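Local coordinates for lasso peptide isopeptidase AtxE2 (Asticcacaulis excentricus, PDB 5TXE), which hydrolyses the isopeptide bond of the lasso peptides astexin-2 and astexin-3, converting these threaded substrates to linear peptides, at residues A[362-375]-A[383-395]. The protein carries 1 engineered substitution. Residues are numbered along the deposited sequence; the frame is centred on the assembly and turned at random.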
# COMPACT_ATOMS: atom_id res chain seq x y z
N ILE A 362 -13.11 -13.86 -11.77
CA ILE A 362 -11.90 -14.36 -11.14
C ILE A 362 -11.18 -13.21 -10.48
O ILE A 362 -10.82 -12.23 -11.15
CB ILE A 362 -10.99 -15.00 -12.19
CG1 ILE A 362 -11.68 -16.29 -12.65
CG2 ILE A 362 -9.70 -15.49 -11.57
CD1 ILE A 362 -12.57 -16.20 -13.83
N CYS A 363 -10.94 -13.35 -9.19
CA CYS A 363 -10.41 -12.27 -8.34
C CYS A 363 -9.25 -12.70 -7.44
O CYS A 363 -9.17 -13.86 -7.03
CB CYS A 363 -11.51 -11.80 -7.38
SG CYS A 363 -13.00 -11.23 -8.20
N ALA A 364 -8.40 -11.75 -7.06
CA ALA A 364 -7.65 -11.96 -5.84
C ALA A 364 -8.55 -11.56 -4.69
O ALA A 364 -9.37 -10.68 -4.84
CB ALA A 364 -6.37 -11.11 -5.83
N GLN A 365 -8.35 -12.15 -3.52
CA GLN A 365 -9.19 -11.86 -2.37
C GLN A 365 -8.39 -12.04 -1.10
O GLN A 365 -7.47 -12.87 -1.04
CB GLN A 365 -10.36 -12.84 -2.35
CG GLN A 365 -11.35 -12.65 -1.20
CD GLN A 365 -11.10 -13.55 -0.01
OE1 GLN A 365 -10.60 -14.66 -0.13
NE2 GLN A 365 -11.51 -13.09 1.16
N GLU A 366 -8.73 -11.26 -0.08
CA GLU A 366 -8.12 -11.40 1.23
C GLU A 366 -9.04 -10.91 2.31
O GLU A 366 -9.96 -10.15 2.04
CB GLU A 366 -6.76 -10.66 1.30
CG GLU A 366 -6.82 -9.22 0.95
CD GLU A 366 -5.48 -8.54 1.14
OE1 GLU A 366 -5.08 -8.42 2.33
OE2 GLU A 366 -4.88 -8.06 0.15
N SER A 367 -8.82 -11.40 3.53
CA SER A 367 -9.56 -10.93 4.66
C SER A 367 -8.71 -11.18 5.89
O SER A 367 -7.58 -11.66 5.78
CB SER A 367 -10.94 -11.63 4.74
OG SER A 367 -10.81 -12.97 5.11
N ALA A 368 -9.26 -10.87 7.06
CA ALA A 368 -8.46 -10.71 8.25
C ALA A 368 -7.52 -11.85 8.45
O ALA A 368 -6.34 -11.61 8.79
CB ALA A 368 -9.34 -10.53 9.48
N LEU A 369 -8.02 -13.07 8.30
CA LEU A 369 -7.23 -14.28 8.54
C LEU A 369 -6.98 -15.05 7.28
O LEU A 369 -6.54 -16.18 7.35
CB LEU A 369 -7.88 -15.17 9.58
CG LEU A 369 -7.92 -14.55 10.97
CD1 LEU A 369 -8.63 -15.49 11.95
CD2 LEU A 369 -6.54 -14.24 11.51
N GLN A 370 -7.13 -14.41 6.13
CA GLN A 370 -6.89 -15.04 4.83
C GLN A 370 -5.96 -14.17 4.02
O GLN A 370 -6.36 -13.13 3.54
CB GLN A 370 -8.23 -15.15 4.06
CG GLN A 370 -8.12 -15.61 2.62
CD GLN A 370 -7.57 -17.00 2.56
OE1 GLN A 370 -8.23 -17.91 3.00
NE2 GLN A 370 -6.31 -17.18 2.11
N PRO A 371 -4.72 -14.59 3.83
CA PRO A 371 -3.82 -13.85 2.96
C PRO A 371 -4.28 -13.92 1.53
O PRO A 371 -5.09 -14.75 1.17
CB PRO A 371 -2.45 -14.54 3.08
CG PRO A 371 -2.65 -15.67 4.03
CD PRO A 371 -4.07 -15.71 4.52
N ARG A 372 -3.71 -13.08 0.70
CA ARG A 372 -4.15 -12.97 -0.62
C ARG A 372 -4.10 -14.30 -1.40
O ARG A 372 -3.07 -15.01 -1.44
CB ARG A 372 -3.35 -11.89 -1.35
CG ARG A 372 -4.09 -11.24 -2.48
CD ARG A 372 -3.32 -10.05 -3.04
NE ARG A 372 -3.33 -8.97 -2.07
CZ ARG A 372 -2.44 -7.99 -2.04
NH1 ARG A 372 -1.46 -7.93 -2.94
NH2 ARG A 372 -2.53 -7.03 -1.14
N ARG A 373 -5.23 -14.61 -2.04
CA ARG A 373 -5.37 -15.78 -2.86
C ARG A 373 -6.29 -15.46 -4.01
O ARG A 373 -6.91 -14.38 -4.06
CB ARG A 373 -5.99 -16.87 -2.01
CG ARG A 373 -7.35 -16.49 -1.54
CD ARG A 373 -8.12 -17.65 -0.97
NE ARG A 373 -9.37 -17.15 -0.44
CZ ARG A 373 -10.32 -17.89 0.16
NH1 ARG A 373 -10.21 -19.20 0.35
NH2 ARG A 373 -11.40 -17.27 0.61
N LEU A 374 -6.37 -16.39 -4.94
CA LEU A 374 -7.33 -16.29 -6.03
C LEU A 374 -8.60 -17.10 -5.72
O LEU A 374 -8.54 -18.17 -5.15
CB LEU A 374 -6.74 -16.79 -7.33
CG LEU A 374 -5.90 -15.88 -8.23
CD1 LEU A 374 -5.41 -14.63 -7.56
CD2 LEU A 374 -4.79 -16.66 -8.86
N VAL A 375 -9.71 -16.58 -6.20
CA VAL A 375 -11.04 -16.99 -5.85
C VAL A 375 -11.88 -16.80 -7.09
O VAL A 375 -11.53 -15.98 -7.96
CB VAL A 375 -11.40 -16.06 -4.68
CG1 VAL A 375 -12.52 -15.10 -4.91
CG2 VAL A 375 -11.32 -16.75 -3.35
N GLN A 383 -21.86 -16.90 -5.01
CA GLN A 383 -20.99 -17.77 -4.25
C GLN A 383 -19.51 -17.65 -4.62
O GLN A 383 -19.13 -17.63 -5.79
CB GLN A 383 -21.42 -19.23 -4.40
CG GLN A 383 -20.94 -20.08 -3.23
CD GLN A 383 -21.54 -21.48 -3.19
OE1 GLN A 383 -22.34 -21.85 -4.06
NE2 GLN A 383 -21.19 -22.24 -2.17
N MET A 384 -18.68 -17.62 -3.58
CA MET A 384 -17.23 -17.46 -3.71
C MET A 384 -16.58 -18.78 -3.41
O MET A 384 -16.83 -19.34 -2.35
CB MET A 384 -16.71 -16.46 -2.70
CG MET A 384 -15.23 -16.05 -2.92
SD MET A 384 -14.70 -14.67 -1.84
CE MET A 384 -14.36 -15.54 -0.34
N SER A 385 -15.72 -19.23 -4.31
CA SER A 385 -14.98 -20.45 -4.12
C SER A 385 -13.48 -20.23 -4.35
O SER A 385 -13.10 -19.47 -5.24
CB SER A 385 -15.48 -21.50 -5.13
OG SER A 385 -16.89 -21.50 -5.15
N PRO A 386 -12.63 -20.95 -3.59
CA PRO A 386 -11.17 -20.96 -3.75
C PRO A 386 -10.81 -21.41 -5.12
O PRO A 386 -11.44 -22.29 -5.62
CB PRO A 386 -10.71 -22.07 -2.80
CG PRO A 386 -11.79 -22.24 -1.83
CD PRO A 386 -13.07 -21.87 -2.53
N LEU A 387 -9.85 -20.75 -5.74
CA LEU A 387 -9.26 -21.20 -6.99
C LEU A 387 -7.78 -21.57 -6.78
O LEU A 387 -7.36 -22.62 -7.16
CB LEU A 387 -9.39 -20.13 -8.04
CG LEU A 387 -8.75 -20.48 -9.37
CD1 LEU A 387 -9.40 -21.67 -10.03
CD2 LEU A 387 -8.82 -19.27 -10.28
N TYR A 388 -7.00 -20.68 -6.17
CA TYR A 388 -5.56 -20.90 -5.92
C TYR A 388 -5.06 -20.12 -4.69
O TYR A 388 -5.19 -18.90 -4.64
CB TYR A 388 -4.72 -20.48 -7.13
CG TYR A 388 -3.25 -20.65 -6.91
CD1 TYR A 388 -2.66 -21.87 -7.09
CD2 TYR A 388 -2.46 -19.58 -6.50
CE1 TYR A 388 -1.30 -22.04 -6.89
CE2 TYR A 388 -1.09 -19.73 -6.27
CZ TYR A 388 -0.50 -20.95 -6.46
OH TYR A 388 0.86 -21.10 -6.24
N ASP A 389 -4.48 -20.84 -3.72
CA ASP A 389 -3.95 -20.22 -2.52
C ASP A 389 -2.47 -20.54 -2.45
O ASP A 389 -2.12 -21.70 -2.27
CB ASP A 389 -4.67 -20.69 -1.29
CG ASP A 389 -4.33 -19.83 -0.04
OD1 ASP A 389 -3.26 -19.14 -0.06
OD2 ASP A 389 -5.11 -19.85 0.94
N PRO A 390 -1.59 -19.52 -2.61
CA PRO A 390 -0.17 -19.80 -2.61
C PRO A 390 0.30 -20.11 -1.21
O PRO A 390 1.45 -20.46 -1.06
CB PRO A 390 0.45 -18.48 -3.13
CG PRO A 390 -0.48 -17.43 -2.68
CD PRO A 390 -1.86 -18.07 -2.69
N ASN A 391 -0.52 -19.93 -0.18
CA ASN A 391 -0.13 -20.37 1.14
C ASN A 391 -0.87 -21.68 1.62
O ASN A 391 -1.89 -22.03 1.09
CB ASN A 391 -0.34 -19.20 2.10
CG ASN A 391 0.66 -18.07 1.83
OD1 ASN A 391 1.87 -18.26 1.94
ND2 ASN A 391 0.16 -16.90 1.46
N PRO A 392 -0.31 -22.43 2.59
CA PRO A 392 -1.20 -23.49 3.11
C PRO A 392 -2.31 -22.79 3.82
O PRO A 392 -2.24 -21.56 4.03
CB PRO A 392 -0.36 -24.22 4.15
CG PRO A 392 0.74 -23.28 4.53
CD PRO A 392 1.01 -22.43 3.29
N ASP A 393 -3.31 -23.58 4.16
CA ASP A 393 -4.42 -23.17 5.03
C ASP A 393 -3.91 -22.76 6.45
O ASP A 393 -3.29 -23.53 7.18
CB ASP A 393 -5.43 -24.33 5.13
CG ASP A 393 -6.83 -23.88 5.54
OD1 ASP A 393 -7.00 -22.98 6.40
OD2 ASP A 393 -7.79 -24.47 5.01
N LEU A 394 -4.21 -21.56 6.86
CA LEU A 394 -3.73 -21.10 8.13
C LEU A 394 -4.47 -21.67 9.34
O LEU A 394 -4.04 -21.42 10.48
CB LEU A 394 -3.79 -19.57 8.19
CG LEU A 394 -2.80 -18.86 7.29
CD1 LEU A 394 -2.98 -17.37 7.47
CD2 LEU A 394 -1.40 -19.29 7.66
N SER A 395 -5.59 -22.38 9.13
CA SER A 395 -6.18 -23.14 10.26
C SER A 395 -5.25 -24.29 10.73
O SER A 395 -5.43 -24.79 11.84
CB SER A 395 -7.61 -23.64 9.97
OG SER A 395 -7.66 -24.47 8.83
O HOH W 1 -2.67 -16.86 0.82
O HOH W 2 -7.93 -20.94 -0.01
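Leu-374 pairs with both Leu-387 and Tyr-388 in a classic beta bulge, where the antiparallel hairpin of strands 373-378 and 384-388 forms one edge of a four-stranded antiparallel sheet, consistent with a blade of the beta-propeller of prolyl oligopeptidases. The evidence is in the backbone bonds: Leu-374 N donates to Tyr-388 O (2.8 Å), while Leu-374 O accepts from Leu-387 N and Tyr-388 N, both from the same face of its carbonyl plane.

Among the side chains, Arg-373 grips Gln-365 side-on: its NE and NH2 converge on Gln-365 OE1, which lies 2.8 Å from NE and in the guanidinium plane. Gln-370 OE1 sits 3.4 Å above that plane, over the guanidinium centre. Met-384, bent at its last torsion (chi3 81°), brings CE to 3.6 Å from Arg-373 NH2 and, crossing Gln-365 at about a right angle, to 3.8 Å from Gln-365 CD. With an alanine in place of Gln-365, Arg-373 NE and NH2 are likely to lose their shared acceptor, and Met-384 CE the amide it rests against.

Apolar contacts form at two separate places: Val-375 CG1 packs tightly on Met-384 CG (3.5 Å), and, across the corner at Arg-372, Pro-371 CD touches Leu-394 CD1 (3.6 Å).

Asp-389 joins the polar contacts beyond the bulge. OD1 accepts from Asn-391 N in an Asx turn and from a water shared with Arg-372 O and Asn-391 ND2, while Asn-391 OD1 accepts from Ala-47 N; Asp-389 OD2 receives Gln-370 NE2 at 3.2 Å from above the carboxylate plane.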